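Local coordinates for putative preprotein translocase, SecG subunit (Thermus thermophilus, PDB 5AWW) that probably takes part in protein export as the small SecG subunit of the membrane-embedded preprotein translocase, acting early in translocation, at residues C[20-25]-C[53-58]. Residues are numbered along the deposited sequence; the frame is centred on the assembly and turned at random.
Sequences VYLVLV and YRLTVI. With OLC ((2R)-2,3-dihydroxypropyl (9Z)-octadec-9-enoate), chain M; OLC ((2R)-2,3-dihydroxypropyl (9Z)-octadec-9-enoate), chain L.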
# COMPACT_ATOMS: atom_id res chain seq x y z
N VAL C 20 -5.54 20.18 -10.25
CA VAL C 20 -6.58 19.15 -10.20
C VAL C 20 -7.04 18.78 -11.60
O VAL C 20 -7.14 17.60 -11.94
CB VAL C 20 -7.79 19.61 -9.37
CG1 VAL C 20 -8.88 18.54 -9.39
CG2 VAL C 20 -7.37 19.92 -7.95
N TYR C 21 -7.32 19.80 -12.41
CA TYR C 21 -7.77 19.59 -13.78
C TYR C 21 -6.74 18.79 -14.57
O TYR C 21 -7.07 17.79 -15.21
CB TYR C 21 -8.05 20.92 -14.47
CG TYR C 21 -8.54 20.78 -15.90
CD1 TYR C 21 -9.89 20.57 -16.17
CD2 TYR C 21 -7.66 20.86 -16.97
CE1 TYR C 21 -10.35 20.43 -17.47
CE2 TYR C 21 -8.11 20.72 -18.27
CZ TYR C 21 -9.45 20.51 -18.51
OH TYR C 21 -9.90 20.38 -19.81
N LEU C 22 -5.48 19.22 -14.50
CA LEU C 22 -4.40 18.56 -15.22
C LEU C 22 -4.22 17.11 -14.81
O LEU C 22 -4.02 16.24 -15.66
CB LEU C 22 -3.08 19.31 -15.02
CG LEU C 22 -2.94 20.67 -15.70
CD1 LEU C 22 -1.58 21.26 -15.39
CD2 LEU C 22 -3.14 20.55 -17.21
N VAL C 23 -4.29 16.84 -13.51
CA VAL C 23 -4.14 15.48 -13.01
C VAL C 23 -5.30 14.59 -13.45
O VAL C 23 -5.09 13.47 -13.93
CB VAL C 23 -4.01 15.46 -11.47
CG1 VAL C 23 -4.09 14.04 -10.94
CG2 VAL C 23 -2.70 16.12 -11.04
N LEU C 24 -6.52 15.10 -13.30
CA LEU C 24 -7.72 14.35 -13.71
C LEU C 24 -7.73 14.05 -15.21
O LEU C 24 -8.13 12.96 -15.62
CB LEU C 24 -8.98 15.13 -13.32
CG LEU C 24 -9.35 15.07 -11.84
CD1 LEU C 24 -10.59 15.89 -11.54
CD2 LEU C 24 -9.54 13.62 -11.41
N VAL C 25 -7.28 15.01 -16.01
CA VAL C 25 -7.22 14.84 -17.46
C VAL C 25 -6.23 13.75 -17.86
O VAL C 25 -6.53 12.91 -18.72
CB VAL C 25 -6.85 16.16 -18.17
CG1 VAL C 25 -6.38 15.90 -19.59
CG2 VAL C 25 -8.03 17.12 -18.16
N TYR C 53 2.87 17.01 -18.56
CA TYR C 53 3.78 16.42 -17.58
C TYR C 53 4.66 17.52 -16.98
O TYR C 53 4.68 17.73 -15.76
CB TYR C 53 4.65 15.34 -18.24
CG TYR C 53 5.75 14.78 -17.35
CD1 TYR C 53 7.00 15.37 -17.31
CD2 TYR C 53 5.53 13.65 -16.57
CE1 TYR C 53 8.01 14.87 -16.50
CE2 TYR C 53 6.53 13.14 -15.76
CZ TYR C 53 7.76 13.75 -15.73
OH TYR C 53 8.76 13.24 -14.93
N ARG C 54 5.38 18.21 -17.86
CA ARG C 54 6.27 19.28 -17.46
C ARG C 54 5.48 20.40 -16.78
O ARG C 54 5.96 21.01 -15.81
CB ARG C 54 7.03 19.82 -18.68
CG ARG C 54 8.39 20.42 -18.37
CD ARG C 54 9.00 21.06 -19.61
NE ARG C 54 8.02 21.86 -20.33
CZ ARG C 54 7.80 23.15 -20.12
NH1 ARG C 54 8.50 23.80 -19.20
NH2 ARG C 54 6.89 23.80 -20.83
N LEU C 55 4.27 20.65 -17.28
CA LEU C 55 3.42 21.68 -16.69
C LEU C 55 2.98 21.31 -15.28
O LEU C 55 2.91 22.17 -14.40
CB LEU C 55 2.18 21.91 -17.57
CG LEU C 55 1.22 23.00 -17.08
CD1 LEU C 55 1.95 24.32 -16.89
CD2 LEU C 55 0.07 23.16 -18.05
N THR C 56 2.70 20.03 -15.06
CA THR C 56 2.30 19.58 -13.74
C THR C 56 3.47 19.64 -12.77
O THR C 56 3.29 19.99 -11.61
CB THR C 56 1.74 18.14 -13.75
OG1 THR C 56 2.50 17.34 -14.66
CG2 THR C 56 0.28 18.15 -14.18
N VAL C 57 4.67 19.31 -13.25
CA VAL C 57 5.84 19.42 -12.38
C VAL C 57 6.05 20.87 -11.96
O VAL C 57 6.20 21.18 -10.77
CB VAL C 57 7.11 18.90 -13.06
CG1 VAL C 57 8.32 19.17 -12.19
CG2 VAL C 57 6.98 17.41 -13.35
N ILE C 58 6.05 21.76 -12.95
CA ILE C 58 6.20 23.19 -12.70
C ILE C 58 5.15 23.73 -11.73
O ILE C 58 5.47 24.46 -10.80
CB ILE C 58 6.13 23.99 -14.02
CG1 ILE C 58 7.36 23.68 -14.87
CG2 ILE C 58 6.04 25.48 -13.74
CD1 ILE C 58 7.40 24.45 -16.17
C10 OLC M . 9.94 27.05 -13.67
C9 OLC M . 10.81 27.33 -14.64
C17 OLC M . 7.52 31.46 -6.72
C11 OLC M . 10.29 27.17 -12.20
C8 OLC M . 10.34 27.18 -16.07
C16 OLC M . 7.38 30.12 -7.44
C12 OLC M . 9.10 27.75 -11.43
C7 OLC M . 10.81 28.34 -16.93
C15 OLC M . 8.66 29.79 -8.20
C13 OLC M . 9.55 28.38 -10.11
C6 OLC M . 9.90 28.48 -18.15
C14 OLC M . 8.36 28.69 -9.21
C5 OLC M . 9.92 27.23 -19.03
C4 OLC M . 8.80 27.28 -20.08
C3 OLC M . 8.97 26.27 -21.22
C18 OLC L . 8.53 20.74 -4.09
C10 OLC L . 7.80 14.53 -9.30
C9 OLC L . 8.31 13.92 -10.37
C17 OLC L . 7.62 19.66 -3.53
C11 OLC L . 7.86 16.03 -9.16
C8 OLC L . 8.96 14.72 -11.47
C16 OLC L . 7.57 18.45 -4.46
C12 OLC L . 6.46 16.61 -8.97
C7 OLC L . 10.27 14.06 -11.90
C15 OLC L . 7.08 18.83 -5.86
C13 OLC L . 6.51 17.89 -8.14
C6 OLC L . 10.94 14.85 -13.03
C14 OLC L . 7.06 17.60 -6.75
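Leu22 swings its CG opposite the carbonyl carbon (chi1 -71°), sending the branch across to helix 50-72, while Leu55, with CG trans to its own backbone N (chi1 -178°), reaches back to meet it. The two side chains cross at about a right angle, and Leu22 CD1 comes 3.7 Å from Leu55 CD2. Thr56 packs against the same leucine: its methyl CG2 lies 3.7 Å from Leu22 CB and 3.8 Å from Leu22 CD1, and Leu22 is thus touched near its root and at one tip. No hydrogen bond links the segments; this is purely apolar packing. Thr56 OG1 turns to the backbone of its own helix, with Leu52 O and Tyr53 O both within reach of its one proton. Leu22 also touches Leu52 and Leu59, a turn on either side of the contact. One monoolein tail (chain L) runs by Tyr53 and Val57, with Val57 CG2 3.8 Å from its C8, another (chain M) by Arg54; Tyr53 and Thr56 also pack on another protein chain of the assembly. The contact joins the end of helix 3-25 to the start of helix 50-72 in the helical hairpin, probably membrane-spanning, of SecG.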